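Arylmalonate decarboxylase (Bordetella bronchiseptica, PDB 3IXL) catalyses the decarboxylation of 2-aryl-2-methylmalonates, with uptake of a proton, to 2-arylpropionates and carbon dioxide. Local coordinates at residues C74-F79 against T124-D129; S78-A83 against N131-A136. The protein carries 2 engineered substitutions. All coordinates share one frame; numbering follows the deposited sequence.

Interaction 1 (C74-F79 against T124-D129); sequences CTSLSF and TAYIDD. Engineered in segment 74-79: Cys74 (natural residue Gly). With PAC (2-phenylacetic acid), chain C.
With CG anti to its carbonyl carbon (chi1 -45°), Tyr126 reaches across to the start of helix 75-79, while Phe79, its CG between backbone N and carbonyl carbon (chi1 73°), swings its ring out to meet it. Phe79 CZ lies 3.8 Å from Tyr126 CE1, which sits near the plane of the phenylalanine ring at its edge; the two planes are inclined at 73°. Beyond this touch the phenol ends at the carboxylate of bound 2-phenylacetic acid, Tyr126 OH donating to O2 at 2.7 Å, with O2 near the plane of the tyrosine ring. Ser76 grips the same oxygen twice, through its backbone N (2.8 Å to O2) and through OG (2.7 Å to O2), so three donors of the two segments converge on it. The other oxygen, O1, takes Thr75 OG1 at 2.8 Å and the Thr75 backbone N at 3.0 Å. The two segments line the carboxylate end of the ligand pocket of an arylmalonate decarboxylase, a member of the Asp/Glu racemase clan, at the N-terminal end of a short helix whose dipole would be expected to favour an anion. The engineered Cys74 is the N-cap of that helix: SG accepts from Leu77 N at 3.3 Å and also lies 3.5 Å from C2 of the ligand. A second shell steadies the donors, Tyr48 OH bonding to Ser76 OG, Ser211 to Thr75 OG1 and Ser187 to Tyr126 OH. Gly189 N adds a further bond to the ligand.

Interaction 2 (S78-A83 against N131-A136); sequences SFYRGA and NERLAA
A type I beta turn from Phe79 to Gly82, closed by Gly82 N to Phe79 O, carries the chain out of helix 75-79 and brings its backbone against helix 128-140, with the CA atoms of Tyr80 and Arg133 only 5.6 Å apart. Gly82, with positive phi, is the N-cap of helix 83-97; the beta turn linking the two helices packs on the flank of helix 128-140. A water joins the two backbones, donating to Phe79 O and to Arg133 O at 2.8 Å each. Beside this polar bridge, the Phe79 ring lies against the helix surface. Leu134 CB stands over one face in a CH-pi contact, 4.0 Å from the ring centroid and 28° off its normal, and Leu134 CD1 extends the cover to Phe79 CE2 at 3.7 Å. Phe79 CE1 meets the backbone of the same residue, 3.5 Å from Leu134 N. Arg133 runs extended from CG to NE alongside Tyr80, its guanidinium plane 29° from that of the tyrosine ring. Asp129 OD1 forms a salt bridge to Arg133 NE, and the tyrosine hydroxyl has its own partner in Asp49 OD1. Arg133 NH1 donates to Tyr80 O at 2.9 Å, the carbonyl oxygen lying near the guanidinium plane and NH1 tilted 34° from the plane of the carbonyl.

How the interactions relate
Both contacts join helix 75-79 and its exit to the region of helix 128-140, and Phe79 serves both with different parts of its ring. Interaction 1 is wholly buried, and its polar groups are turned upon a ligand carboxylate, with no direct hydrogen bond between the segments. Interaction 2 is also largely buried but lies farther out, and there a partly exposed arginine, backbone carbonyls and a water do the bonding. Asn131 ties the two together, OD1 lying 2.6 Å from Thr124 OG1 in a probable hydrogen bond, and Thr124 CG2 packs on Leu134 CD2.

Interaction 1 (C74-F79 against T124-D129)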
loop_
_atom_site.group_PDB
_atom_site.type_symbol
_atom_site.label_atom_id
_atom_site.label_comp_id
_atom_site.label_asym_id
_atom_site.label_seq_id
_atom_site.Cartn_x
_atom_site.Cartn_y
_atom_site.Cartn_z
ATOM N N CYS A 74 -3.583 1.082 -4.433
ATOM C CA CYS A 74 -4.613 0.430 -3.628
ATOM C C CYS A 74 -4.199 -1.010 -3.415
ATOM O O CYS A 74 -3.932 -1.737 -4.372
ATOM C CB CYS A 74 -5.981 0.477 -4.305
ATOM S SG CYS A 74 -7.276 -0.323 -3.308
ATOM N N THR A 75 -4.112 -1.411 -2.150
ATOM C CA THR A 75 -3.652 -2.748 -1.798
ATOM C C THR A 75 -4.723 -3.757 -2.196
ATOM O O THR A 75 -4.461 -4.698 -2.957
ATOM C CB THR A 75 -3.358 -2.872 -0.277
ATOM O OG1 THR A 75 -3.015 -1.590 0.278
ATOM C CG2 THR A 75 -2.227 -3.865 -0.029
ATOM N N SER A 76 -5.938 -3.542 -1.706
ATOM C CA SER A 76 -6.987 -4.535 -1.893
ATOM C C SER A 76 -7.464 -4.670 -3.341
ATOM O O SER A 76 -7.781 -5.770 -3.788
ATOM C CB SER A 76 -8.136 -4.331 -0.896
ATOM O OG SER A 76 -8.679 -3.030 -0.993
ATOM N N LEU A 77 -7.480 -3.567 -4.083
ATOM C CA LEU A 77 -7.830 -3.631 -5.502
ATOM C C LEU A 77 -6.844 -4.526 -6.243
ATOM O O LEU A 77 -7.204 -5.174 -7.234
ATOM C CB LEU A 77 -7.809 -2.225 -6.102
ATOM C CG LEU A 77 -8.494 -1.811 -7.384
ATOM C CD1 LEU A 77 -9.883 -2.393 -7.516
ATOM C CD2 LEU A 77 -8.595 -0.312 -7.282
ATOM N N SER A 78 -5.598 -4.562 -5.760
ATOM C CA SER A 78 -4.558 -5.366 -6.391
ATOM C C SER A 78 -4.370 -6.788 -5.830
ATOM O O SER A 78 -3.829 -7.635 -6.536
ATOM C CB SER A 78 -3.229 -4.602 -6.482
ATOM O OG SER A 78 -2.774 -4.127 -5.222
ATOM N N PHE A 79 -4.856 -7.064 -4.614
ATOM C CA PHE A 79 -4.748 -8.427 -4.059
ATOM C C PHE A 79 -6.036 -9.254 -4.041
ATOM O O PHE A 79 -5.965 -10.466 -3.791
ATOM C CB PHE A 79 -4.021 -8.475 -2.684
ATOM C CG PHE A 79 -4.818 -7.926 -1.501
ATOM C CD1 PHE A 79 -6.028 -8.510 -1.092
ATOM C CD2 PHE A 79 -4.317 -6.858 -0.765
ATOM C CE1 PHE A 79 -6.741 -8.001 -0.008
ATOM C CE2 PHE A 79 -5.007 -6.346 0.332
ATOM C CZ PHE A 79 -6.221 -6.915 0.715
ATOM N N THR A 124 -5.353 -4.386 9.956
ATOM C CA THR A 124 -5.966 -3.862 8.726
ATOM C C THR A 124 -7.191 -3.008 8.996
ATOM O O THR A 124 -7.760 -3.042 10.096
ATOM C CB THR A 124 -6.410 -4.969 7.756
ATOM O OG1 THR A 124 -7.735 -5.390 8.114
ATOM C CG2 THR A 124 -5.436 -6.154 7.747
ATOM N N ALA A 125 -7.608 -2.270 7.966
ATOM C CA ALA A 125 -8.789 -1.438 8.041
ATOM C C ALA A 125 -10.047 -2.216 7.651
ATOM O O ALA A 125 -11.142 -1.693 7.799
ATOM C CB ALA A 125 -8.627 -0.228 7.131
ATOM N N TYR A 126 -9.876 -3.441 7.152
ATOM C CA TYR A 126 -10.913 -4.090 6.326
ATOM C C TYR A 126 -11.926 -4.959 7.042
ATOM O O TYR A 126 -11.737 -5.347 8.197
ATOM C CB TYR A 126 -10.268 -4.992 5.276
ATOM C CG TYR A 126 -9.085 -4.449 4.518
ATOM C CD1 TYR A 126 -7.876 -5.141 4.510
ATOM C CD2 TYR A 126 -9.193 -3.290 3.756
ATOM C CE1 TYR A 126 -6.789 -4.676 3.782
ATOM C CE2 TYR A 126 -8.106 -2.807 3.023
ATOM C CZ TYR A 126 -6.911 -3.520 3.046
ATOM O OH TYR A 126 -5.820 -3.075 2.320
ATOM N N ILE A 127 -12.991 -5.284 6.303
ATOM C CA ILE A 127 -13.907 -6.376 6.681
ATOM C C ILE A 127 -13.289 -7.732 6.312
ATOM O O ILE A 127 -12.351 -7.803 5.512
ATOM C CB ILE A 127 -15.334 -6.216 6.075
ATOM C CG1 ILE A 127 -15.302 -6.211 4.541
ATOM C CG2 ILE A 127 -15.995 -4.941 6.618
ATOM C CD1 ILE A 127 -16.704 -6.288 3.885
ATOM N N ASP A 128 -13.827 -8.806 6.878
ATOM C CA ASP A 128 -13.140 -10.093 6.848
ATOM C C ASP A 128 -13.015 -10.793 5.503
ATOM O O ASP A 128 -12.053 -11.535 5.301
ATOM C CB ASP A 128 -13.694 -11.041 7.918
ATOM C CG ASP A 128 -13.157 -10.726 9.300
ATOM O OD1 ASP A 128 -12.141 -9.987 9.419
ATOM O OD2 ASP A 128 -13.746 -11.222 10.285
ATOM N N ASP A 129 -13.938 -10.555 4.574
ATOM C CA ASP A 129 -13.757 -11.133 3.236
ATOM C C ASP A 129 -12.457 -10.602 2.645
ATOM O O ASP A 129 -11.690 -11.355 2.045
ATOM C CB ASP A 129 -14.935 -10.819 2.306
ATOM C CG ASP A 129 -14.801 -11.480 0.926
ATOM O OD1 ASP A 129 -14.151 -12.538 0.805
ATOM O OD2 ASP A 129 -15.373 -10.927 -0.030
HETATM C C1 PAC C . -6.499 -0.425 0.175
HETATM C C2 PAC C . -7.718 0.473 0.074
HETATM C "C1'" PAC C . -7.567 1.972 -0.089
HETATM C "C2'" PAC C . -8.616 2.747 0.416
HETATM C "C3'" PAC C . -8.593 4.137 0.313
HETATM C "C4'" PAC C . -7.515 4.761 -0.307
HETATM C "C5'" PAC C . -6.458 3.994 -0.813
HETATM C "C6'" PAC C . -6.481 2.599 -0.717
HETATM O O1 PAC C . -5.316 0.018 0.179
HETATM O O2 PAC C . -6.753 -1.660 0.262
#

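Interaction 2 (S78-A83 against N131-A136)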
loop_
_atom_site.group_PDB
_atom_site.type_symbol
_atom_site.label_atom_id
_atom_site.label_comp_id
_atom_site.label_asym_id
_atom_site.label_seq_id
_atom_site.Cartn_x
_atom_site.Cartn_y
_atom_site.Cartn_z
ATOM N N SER A 78 -5.598 -4.562 -5.760
ATOM C CA SER A 78 -4.558 -5.366 -6.391
ATOM C C SER A 78 -4.370 -6.788 -5.830
ATOM O O SER A 78 -3.829 -7.635 -6.536
ATOM C CB SER A 78 -3.229 -4.602 -6.482
ATOM O OG SER A 78 -2.774 -4.127 -5.222
ATOM N N PHE A 79 -4.856 -7.064 -4.614
ATOM C CA PHE A 79 -4.748 -8.427 -4.059
ATOM C C PHE A 79 -6.036 -9.254 -4.041
ATOM O O PHE A 79 -5.965 -10.466 -3.791
ATOM C CB PHE A 79 -4.021 -8.475 -2.684
ATOM C CG PHE A 79 -4.818 -7.926 -1.501
ATOM C CD1 PHE A 79 -6.028 -8.510 -1.092
ATOM C CD2 PHE A 79 -4.317 -6.858 -0.765
ATOM C CE1 PHE A 79 -6.741 -8.001 -0.008
ATOM C CE2 PHE A 79 -5.007 -6.346 0.332
ATOM C CZ PHE A 79 -6.221 -6.915 0.715
ATOM N N TYR A 80 -7.194 -8.636 -4.289
ATOM C CA TYR A 80 -8.456 -9.336 -4.001
ATOM C C TYR A 80 -8.731 -10.570 -4.845
ATOM O O TYR A 80 -9.580 -11.387 -4.487
ATOM C CB TYR A 80 -9.670 -8.408 -4.007
ATOM C CG TYR A 80 -10.277 -8.029 -5.353
ATOM C CD1 TYR A 80 -9.612 -7.172 -6.236
ATOM C CD2 TYR A 80 -11.564 -8.455 -5.700
ATOM C CE1 TYR A 80 -10.195 -6.790 -7.439
ATOM C CE2 TYR A 80 -12.161 -8.062 -6.895
ATOM C CZ TYR A 80 -11.468 -7.234 -7.765
ATOM O OH TYR A 80 -12.059 -6.827 -8.949
ATOM N N ARG A 81 -8.032 -10.682 -5.972
ATOM C CA ARG A 81 -8.212 -11.808 -6.883
ATOM C C ARG A 81 -7.044 -12.778 -6.815
ATOM O O ARG A 81 -7.007 -13.755 -7.567
ATOM C CB ARG A 81 -8.407 -11.294 -8.306
ATOM C CG ARG A 81 -9.783 -10.696 -8.533
ATOM C CD ARG A 81 -9.899 -10.090 -9.918
ATOM N NE ARG A 81 -11.277 -9.747 -10.255
ATOM C CZ ARG A 81 -11.632 -8.985 -11.283
ATOM N NH1 ARG A 81 -10.709 -8.459 -12.090
ATOM N NH2 ARG A 81 -12.916 -8.739 -11.498
ATOM N N GLY A 82 -6.095 -12.525 -5.923
ATOM C CA GLY A 82 -4.940 -13.408 -5.765
ATOM C C GLY A 82 -3.687 -12.871 -6.432
ATOM O O GLY A 82 -3.719 -11.825 -7.114
ATOM N N ALA A 83 -2.587 -13.595 -6.237
ATOM C CA ALA A 83 -1.270 -13.160 -6.708
ATOM C C ALA A 83 -1.128 -13.092 -8.225
ATOM O O ALA A 83 -0.500 -12.160 -8.748
ATOM C CB ALA A 83 -0.176 -14.050 -6.118
ATOM N N ASN A 131 -9.912 -9.334 4.444
ATOM C CA ASN A 131 -8.823 -9.882 5.256
ATOM C C ASN A 131 -8.420 -11.302 4.870
ATOM O O ASN A 131 -7.235 -11.627 4.851
ATOM C CB ASN A 131 -9.167 -9.809 6.744
ATOM C CG ASN A 131 -9.286 -8.389 7.232
ATOM O OD1 ASN A 131 -8.525 -7.520 6.797
ATOM N ND2 ASN A 131 -10.249 -8.129 8.122
ATOM N N GLU A 132 -9.414 -12.131 4.543
ATOM C CA GLU A 132 -9.158 -13.496 4.095
ATOM C C GLU A 132 -8.397 -13.490 2.778
ATOM O O GLU A 132 -7.466 -14.268 2.592
ATOM C CB GLU A 132 -10.467 -14.272 3.937
ATOM C CG GLU A 132 -11.139 -14.621 5.253
ATOM C CD GLU A 132 -12.436 -15.402 5.078
ATOM O OE1 GLU A 132 -13.073 -15.719 6.108
ATOM O OE2 GLU A 132 -12.821 -15.710 3.929
ATOM N N ARG A 133 -8.790 -12.594 1.871
ATOM C CA ARG A 133 -8.117 -12.476 0.580
ATOM C C ARG A 133 -6.680 -11.984 0.738
ATOM O O ARG A 133 -5.777 -12.446 0.037
ATOM C CB ARG A 133 -8.910 -11.560 -0.354
ATOM C CG ARG A 133 -10.256 -12.160 -0.787
ATOM C CD ARG A 133 -11.157 -11.101 -1.392
ATOM N NE ARG A 133 -12.538 -11.546 -1.600
ATOM C CZ ARG A 133 -13.112 -11.723 -2.785
ATOM N NH1 ARG A 133 -12.441 -11.517 -3.912
ATOM N NH2 ARG A 133 -14.381 -12.108 -2.828
ATOM N N LEU A 134 -6.458 -11.067 1.678
ATOM C CA LEU A 134 -5.113 -10.613 1.987
ATOM C C LEU A 134 -4.263 -11.778 2.485
ATOM O O LEU A 134 -3.160 -11.999 1.981
ATOM C CB LEU A 134 -5.149 -9.487 3.026
ATOM C CG LEU A 134 -3.796 -8.997 3.562
ATOM C CD1 LEU A 134 -2.890 -8.506 2.451
ATOM C CD2 LEU A 134 -3.977 -7.912 4.618
ATOM N N ALA A 135 -4.776 -12.535 3.456
ATOM C CA ALA A 135 -4.036 -13.697 3.967
ATOM C C ALA A 135 -3.711 -14.714 2.879
ATOM O O ALA A 135 -2.590 -15.242 2.835
ATOM C CB ALA A 135 -4.790 -14.357 5.120
ATOM N N ALA A 136 -4.669 -14.971 1.989
ATOM C CA ALA A 136 -4.454 -15.915 0.888
ATOM C C ALA A 136 -3.380 -15.421 -0.082
ATOM O O ALA A 136 -2.527 -16.202 -0.538
ATOM C CB ALA A 136 -5.756 -16.192 0.156
HETATM O O HOH W 1 -6.253 -13.026 -2.609
#